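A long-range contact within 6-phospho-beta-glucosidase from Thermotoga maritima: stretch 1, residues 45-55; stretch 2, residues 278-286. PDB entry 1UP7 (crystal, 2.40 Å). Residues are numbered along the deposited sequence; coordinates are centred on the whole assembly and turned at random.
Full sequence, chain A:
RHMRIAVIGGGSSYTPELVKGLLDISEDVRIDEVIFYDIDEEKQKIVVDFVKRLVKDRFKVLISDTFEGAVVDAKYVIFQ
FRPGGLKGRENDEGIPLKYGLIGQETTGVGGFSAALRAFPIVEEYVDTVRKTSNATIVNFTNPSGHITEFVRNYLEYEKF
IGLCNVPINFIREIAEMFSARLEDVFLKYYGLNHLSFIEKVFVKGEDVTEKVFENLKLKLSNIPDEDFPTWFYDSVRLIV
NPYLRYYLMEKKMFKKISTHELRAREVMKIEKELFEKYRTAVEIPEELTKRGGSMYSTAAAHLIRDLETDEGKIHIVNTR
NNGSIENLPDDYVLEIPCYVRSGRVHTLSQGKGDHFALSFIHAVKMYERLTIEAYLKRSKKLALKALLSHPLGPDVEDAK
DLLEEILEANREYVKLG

Stretch 1 45-55: KIVVDFVKRLV
Stretch 2 278-286: YRTAVEIPE

Residues 45-55 form a continuous α-helix that begins earlier in the chain, its i to i+4 ladder running from Asp49 N to Lys45 O (2.9 Å) through Val55 N to Val51 O (2.9 Å). Residues 278-286 form an irregular segment running obliquely to it, Tyr278 to Glu286 advancing in the same general sense as Lys45 to Val55; its backbone becomes extended at Ala281 (phi/psi -54/139) and again at Glu283 to Pro285. Three close CA pairs set the register: Ile46 CA to Arg279 CA, 6.2 Å; Phe50 CA to Tyr278 CA, 6.0 Å; Arg53 CA to Val282 CA, 6.9 Å. Together the stretches bury 576 Å².

Lys45 (chi1 t) takes no part in the contact; its NZ forms a salt bridge with Asp49 OD1 at 3.2 Å, one helical turn along. Ile46 (chi1 m, chi2 145°) points toward stretch 2 and offers two apolar arms: CG2 lies 4.1 Å from Tyr278 CB, and CD1 lies 3.6 Å from Arg279 NH1. Arg279 starts away from the helix, but its extended chain (m, t, t) brings its end back. Val47 (t), directed sideways, sets CG2 4.1 Å from Tyr278 CD2. Val48 (t) stays out of reach.

Phe50 (chi1 t, chi2 44°) is the hydrophobic centre, a flat side chain broad enough to touch several residues of stretch 2. Its ring and that of Tyr278 (m) lie with planes at 23° and centroids 5.0 Å apart, slid so that they barely overlap; the closest atoms, Phe50 CE2 and Tyr278 CD1, are 3.6 Å apart. Phe50 CE1 meets Ala281 CB at 3.6 Å, and Phe50 CD1 lies 3.2 Å from Ala281 O. At the ring's edge is Ile284 N, 3.9 Å from Phe50 CZ. Val51 (t) and Lys52 (m, t, t) stay out of reach.

One turn after Phe50, Arg53 supplies the polar link. Its side chain is bent (chi1 -118°, chi2 138°, chi3 p), and its guanidinium donates to backbone carbonyls of stretch 2 near its plane: Arg53 NH2 to Ala281 O at 2.7 Å and to Tyr278 O at 3.0 Å, with a weak bond from Arg53 NE to Ala281 O at 3.2 Å. Arginine suits this place because its several N-H groups can serve two backbone acceptors at once.

Leu54 (m, t) leaves the helix sideways, yet its branched end approaches stretch 2: CD1 lies 4.3 Å from Ile284 CG1 (Ile284 m, t), and CD2 3.7 Å from Val282 O. Val55 (t) stays out of reach.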

ATOM      1  N   LYS A  45     -16.592 -45.718  13.850  1.00 19.06           N
ATOM      2  CA  LYS A  45     -17.568 -46.294  14.765  1.00 19.35           C
ATOM      3  C   LYS A  45     -16.934 -46.672  16.114  1.00 19.50           C
ATOM      4  O   LYS A  45     -17.525 -46.444  17.170  1.00 19.40           O
ATOM      5  CB  LYS A  45     -18.248 -47.500  14.120  1.00 19.32           C
ATOM      6  CG  LYS A  45     -19.006 -48.420  15.072  1.00 19.68           C
ATOM      7  CD  LYS A  45     -20.408 -47.873  15.356  1.00 22.63           C
ATOM      8  CE  LYS A  45     -21.280 -48.939  16.048  1.00 24.96           C
ATOM      9  NZ  LYS A  45     -22.341 -48.294  16.887  1.00 25.42           N
ATOM     10  N   ILE A  46     -15.729 -47.242  16.075  1.00 19.46           N
ATOM     11  CA  ILE A  46     -14.991 -47.555  17.299  1.00 19.26           C
ATOM     12  C   ILE A  46     -14.713 -46.275  18.090  1.00 19.10           C
ATOM     13  O   ILE A  46     -14.969 -46.223  19.290  1.00 19.36           O
ATOM     14  CB  ILE A  46     -13.661 -48.311  17.005  1.00 19.11           C
ATOM     15  CG1 ILE A  46     -13.928 -49.767  16.608  1.00 20.01           C
ATOM     16  CG2 ILE A  46     -12.702 -48.264  18.206  1.00 18.61           C
ATOM     17  CD1 ILE A  46     -12.916 -50.275  15.544  1.00 22.89           C
ATOM     18  N   VAL A  47     -14.222 -45.247  17.413  1.00 18.33           N
ATOM     19  CA  VAL A  47     -13.906 -43.995  18.068  1.00 18.33           C
ATOM     20  C   VAL A  47     -15.150 -43.305  18.636  1.00 18.29           C
ATOM     21  O   VAL A  47     -15.124 -42.851  19.780  1.00 18.26           O
ATOM     22  CB  VAL A  47     -13.108 -43.061  17.130  1.00 18.32           C
ATOM     23  CG1 VAL A  47     -12.797 -41.754  17.833  1.00 18.30           C
ATOM     24  CG2 VAL A  47     -11.839 -43.748  16.657  1.00 16.14           C
ATOM     25  N   VAL A  48     -16.231 -43.254  17.852  1.00 18.18           N
ATOM     26  CA  VAL A  48     -17.481 -42.615  18.279  1.00 17.89           C
ATOM     27  C   VAL A  48     -18.189 -43.377  19.422  1.00 18.25           C
ATOM     28  O   VAL A  48     -18.812 -42.754  20.301  1.00 17.93           O
ATOM     29  CB  VAL A  48     -18.412 -42.306  17.098  1.00 17.63           C
ATOM     30  CG1 VAL A  48     -19.804 -41.874  17.577  1.00 16.88           C
ATOM     31  CG2 VAL A  48     -17.779 -41.216  16.230  1.00 15.99           C
ATOM     32  N   ASP A  49     -18.063 -44.703  19.449  1.00 18.30           N
ATOM     33  CA  ASP A  49     -18.618 -45.462  20.564  1.00 18.66           C
ATOM     34  C   ASP A  49     -17.888 -45.104  21.851  1.00 18.71           C
ATOM     35  O   ASP A  49     -18.500 -44.992  22.905  1.00 18.32           O
ATOM     36  CB  ASP A  49     -18.505 -46.973  20.377  1.00 18.88           C
ATOM     37  CG  ASP A  49     -19.558 -47.533  19.456  1.00 20.53           C
ATOM     38  OD1 ASP A  49     -20.509 -46.804  19.108  1.00 23.05           O
ATOM     39  OD2 ASP A  49     -19.501 -48.698  19.004  1.00 21.21           O
ATOM     40  N   PHE A  50     -16.566 -44.949  21.763  1.00 18.61           N
ATOM     41  CA  PHE A  50     -15.776 -44.471  22.889  1.00 18.64           C
ATOM     42  C   PHE A  50     -16.198 -43.036  23.273  1.00 18.67           C
ATOM     43  O   PHE A  50     -16.413 -42.755  24.453  1.00 18.65           O
ATOM     44  CB  PHE A  50     -14.270 -44.598  22.587  1.00 18.39           C
ATOM     45  CG  PHE A  50     -13.348 -44.022  23.649  1.00 18.54           C
ATOM     46  CD1 PHE A  50     -13.564 -44.242  25.005  1.00 18.97           C
ATOM     47  CD2 PHE A  50     -12.224 -43.298  23.275  1.00 18.70           C
ATOM     48  CE1 PHE A  50     -12.686 -43.722  25.977  1.00 18.31           C
ATOM     49  CE2 PHE A  50     -11.342 -42.789  24.239  1.00 18.47           C
ATOM     50  CZ  PHE A  50     -11.585 -42.993  25.591  1.00 17.80           C
ATOM     51  N   VAL A  51     -16.360 -42.165  22.279  1.00 18.38           N
ATOM     52  CA  VAL A  51     -16.862 -40.810  22.498  1.00 18.81           C
ATOM     53  C   VAL A  51     -18.169 -40.776  23.288  1.00 19.20           C
ATOM     54  O   VAL A  51     -18.277 -40.004  24.259  1.00 19.22           O
ATOM     55  CB  VAL A  51     -17.016 -39.999  21.165  1.00 18.91           C
ATOM     56  CG1 VAL A  51     -17.796 -38.692  21.402  1.00 17.93           C
ATOM     57  CG2 VAL A  51     -15.676 -39.708  20.576  1.00 18.02           C
ATOM     58  N   LYS A  52     -19.134 -41.617  22.887  1.00 19.41           N
ATOM     59  CA  LYS A  52     -20.437 -41.707  23.556  1.00 19.67           C
ATOM     60  C   LYS A  52     -20.285 -42.064  25.022  1.00 19.45           C
ATOM     61  O   LYS A  52     -21.045 -41.589  25.876  1.00 19.28           O
ATOM     62  CB  LYS A  52     -21.345 -42.746  22.886  1.00 20.22           C
ATOM     63  CG  LYS A  52     -21.988 -42.299  21.581  1.00 21.43           C
ATOM     64  CD  LYS A  52     -23.102 -43.239  21.175  1.00 24.01           C
ATOM     65  CE  LYS A  52     -23.692 -42.848  19.813  1.00 26.07           C
ATOM     66  NZ  LYS A  52     -23.202 -43.645  18.617  1.00 27.35           N
ATOM     67  N   ARG A  53     -19.317 -42.922  25.315  1.00 19.34           N
ATOM     68  CA  ARG A  53     -19.025 -43.329  26.691  1.00 19.35           C
ATOM     69  C   ARG A  53     -18.496 -42.126  27.502  1.00 19.45           C
ATOM     70  O   ARG A  53     -18.818 -41.986  28.677  1.00 19.55           O
ATOM     71  CB  ARG A  53     -17.998 -44.448  26.694  1.00 19.26           C
ATOM     72  CG  ARG A  53     -18.437 -45.773  27.276  1.00 20.65           C
ATOM     73  CD  ARG A  53     -18.010 -47.025  26.509  1.00 19.93           C
ATOM     74  NE  ARG A  53     -16.565 -47.141  26.288  1.00 21.41           N
ATOM     75  CZ  ARG A  53     -15.997 -47.496  25.119  1.00 20.55           C
ATOM     76  NH1 ARG A  53     -16.727 -47.777  24.059  1.00 18.56           N
ATOM     77  NH2 ARG A  53     -14.684 -47.583  25.017  1.00 21.14           N
ATOM     78  N   LEU A  54     -17.700 -41.255  26.877  1.00 18.96           N
ATOM     79  CA  LEU A  54     -17.178 -40.067  27.556  1.00 19.28           C
ATOM     80  C   LEU A  54     -18.195 -38.938  27.701  1.00 19.33           C
ATOM     81  O   LEU A  54     -18.138 -38.179  28.673  1.00 19.28           O
ATOM     82  CB  LEU A  54     -15.926 -39.475  26.862  1.00 19.43           C
ATOM     83  CG  LEU A  54     -14.673 -40.330  26.662  1.00 19.33           C
ATOM     84  CD1 LEU A  54     -13.908 -39.845  25.460  1.00 18.89           C
ATOM     85  CD2 LEU A  54     -13.791 -40.383  27.916  1.00 17.90           C
ATOM     86  N   VAL A  55     -19.093 -38.816  26.728  1.00 18.92           N
ATOM     87  CA  VAL A  55     -20.053 -37.731  26.703  1.00 18.31           C
ATOM     88  C   VAL A  55     -21.142 -37.886  27.753  1.00 18.53           C
ATOM     89  O   VAL A  55     -21.650 -36.898  28.256  1.00 18.41           O
ATOM     90  CB  VAL A  55     -20.621 -37.508  25.293  1.00 17.78           C
ATOM     91  CG1 VAL A  55     -21.800 -36.558  25.321  1.00 15.34           C
ATOM     92  CG2 VAL A  55     -19.523 -37.001  24.399  1.00 14.89           C
ATOM     93  N   TYR A 278      -9.180 -47.988  22.352  1.00 19.68           N
ATOM     94  CA  TYR A 278     -10.477 -47.301  22.304  1.00 19.73           C
ATOM     95  C   TYR A 278     -11.688 -48.261  22.342  1.00 19.98           C
ATOM     96  O   TYR A 278     -12.790 -47.846  22.676  1.00 20.18           O
ATOM     97  CB  TYR A 278     -10.595 -46.361  21.104  1.00 19.68           C
ATOM     98  CG  TYR A 278      -9.720 -45.126  21.111  1.00 19.19           C
ATOM     99  CD1 TYR A 278      -9.076 -44.684  22.261  1.00 19.15           C
ATOM    100  CD2 TYR A 278      -9.518 -44.423  19.938  1.00 17.91           C
ATOM    101  CE1 TYR A 278      -8.263 -43.550  22.229  1.00 20.21           C
ATOM    102  CE2 TYR A 278      -8.717 -43.324  19.892  1.00 19.50           C
ATOM    103  CZ  TYR A 278      -8.092 -42.873  21.035  1.00 20.08           C
ATOM    104  OH  TYR A 278      -7.300 -41.732  20.953  1.00 21.76           O
ATOM    105  N   ARG A 279     -11.472 -49.536  22.014  1.00 20.23           N
ATOM    106  CA  ARG A 279     -12.513 -50.565  22.074  1.00 20.60           C
ATOM    107  C   ARG A 279     -13.151 -50.664  23.461  1.00 20.74           C
ATOM    108  O   ARG A 279     -14.383 -50.795  23.573  1.00 20.61           O
ATOM    109  CB  ARG A 279     -11.945 -51.948  21.695  1.00 21.03           C
ATOM    110  CG  ARG A 279     -11.664 -52.150  20.186  1.00 22.82           C
ATOM    111  CD  ARG A 279     -11.618 -53.624  19.731  1.00 25.30           C
ATOM    112  NE  ARG A 279     -10.870 -53.775  18.476  1.00 28.49           N
ATOM    113  CZ  ARG A 279     -11.399 -53.749  17.236  1.00 29.45           C
ATOM    114  NH1 ARG A 279     -12.710 -53.588  17.046  1.00 28.88           N
ATOM    115  NH2 ARG A 279     -10.602 -53.888  16.176  1.00 28.64           N
ATOM    116  N   THR A 280     -12.312 -50.632  24.512  1.00 20.67           N
ATOM    117  CA  THR A 280     -12.776 -50.763  25.905  1.00 20.55           C
ATOM    118  C   THR A 280     -12.525 -49.557  26.814  1.00 20.37           C
ATOM    119  O   THR A 280     -13.044 -49.519  27.914  1.00 20.61           O
ATOM    120  CB  THR A 280     -12.163 -51.999  26.622  1.00 21.00           C
ATOM    121  OG1 THR A 280     -10.730 -51.923  26.574  1.00 22.41           O
ATOM    122  CG2 THR A 280     -12.509 -53.304  25.910  1.00 20.80           C
ATOM    123  N   ALA A 281     -11.729 -48.584  26.387  1.00 20.20           N
ATOM    124  CA  ALA A 281     -11.345 -47.484  27.272  1.00 20.07           C
ATOM    125  C   ALA A 281     -12.550 -46.771  27.915  1.00 20.27           C
ATOM    126  O   ALA A 281     -13.572 -46.525  27.252  1.00 20.08           O
ATOM    127  CB  ALA A 281     -10.471 -46.490  26.521  1.00 19.79           C
ATOM    128  N   VAL A 282     -12.418 -46.444  29.204  1.00 20.38           N
ATOM    129  CA  VAL A 282     -13.396 -45.601  29.902  1.00 20.65           C
ATOM    130  C   VAL A 282     -12.899 -44.156  30.022  1.00 20.85           C
ATOM    131  O   VAL A 282     -13.683 -43.215  30.243  1.00 21.12           O
ATOM    132  CB  VAL A 282     -13.784 -46.157  31.320  1.00 21.14           C
ATOM    133  CG1 VAL A 282     -14.695 -47.378  31.199  1.00 21.48           C
ATOM    134  CG2 VAL A 282     -12.548 -46.501  32.170  1.00 21.40           C
ATOM    135  N   GLU A 283     -11.594 -43.984  29.862  1.00 21.04           N
ATOM    136  CA  GLU A 283     -10.959 -42.674  29.990  1.00 21.33           C
ATOM    137  C   GLU A 283      -9.924 -42.561  28.879  1.00 20.98           C
ATOM    138  O   GLU A 283      -9.463 -43.586  28.378  1.00 20.98           O
ATOM    139  CB  GLU A 283     -10.322 -42.555  31.400  1.00 22.33           C
ATOM    140  CG  GLU A 283     -10.503 -41.193  32.097  1.00 24.26           C
ATOM    141  CD  GLU A 283     -11.933 -40.910  32.559  1.00 26.46           C
ATOM    142  OE1 GLU A 283     -12.373 -41.522  33.579  1.00 27.46           O
ATOM    143  OE2 GLU A 283     -12.613 -40.067  31.905  1.00 27.32           O
ATOM    144  N   ILE A 284      -9.586 -41.337  28.469  1.00 20.91           N
ATOM    145  CA  ILE A 284      -8.596 -41.122  27.408  1.00 20.94           C
ATOM    146  C   ILE A 284      -7.232 -41.700  27.815  1.00 21.32           C
ATOM    147  O   ILE A 284      -6.715 -41.370  28.893  1.00 21.91           O
ATOM    148  CB  ILE A 284      -8.505 -39.619  27.057  1.00 21.28           C
ATOM    149  CG1 ILE A 284      -9.892 -39.112  26.644  1.00 20.81           C
ATOM    150  CG2 ILE A 284      -7.479 -39.375  25.928  1.00 21.21           C
ATOM    151  CD1 ILE A 284      -9.984 -37.631  26.383  1.00 22.14           C
ATOM    152  N   PRO A 285      -6.653 -42.580  26.991  1.00 21.31           N
ATOM    153  CA  PRO A 285      -5.390 -43.233  27.357  1.00 21.10           C
ATOM    154  C   PRO A 285      -4.225 -42.241  27.270  1.00 21.30           C
ATOM    155  O   PRO A 285      -4.200 -41.352  26.390  1.00 21.08           O
ATOM    156  CB  PRO A 285      -5.217 -44.316  26.280  1.00 21.46           C
ATOM    157  CG  PRO A 285      -6.483 -44.305  25.449  1.00 20.76           C
ATOM    158  CD  PRO A 285      -7.107 -42.968  25.639  1.00 21.34           C
ATOM    159  N   GLU A 286      -3.246 -42.409  28.157  1.00 21.56           N
ATOM    160  CA  GLU A 286      -2.071 -41.526  28.168  1.00 21.56           C
ATOM    161  C   GLU A 286      -1.294 -41.600  26.845  1.00 21.15           C
ATOM    162  O   GLU A 286      -0.682 -40.611  26.442  1.00 21.10           O
ATOM    163  CB  GLU A 286      -1.163 -41.816  29.386  1.00 22.03           C
ATOM    164  CG  GLU A 286      -0.106 -40.728  29.648  1.00 22.98           C
TER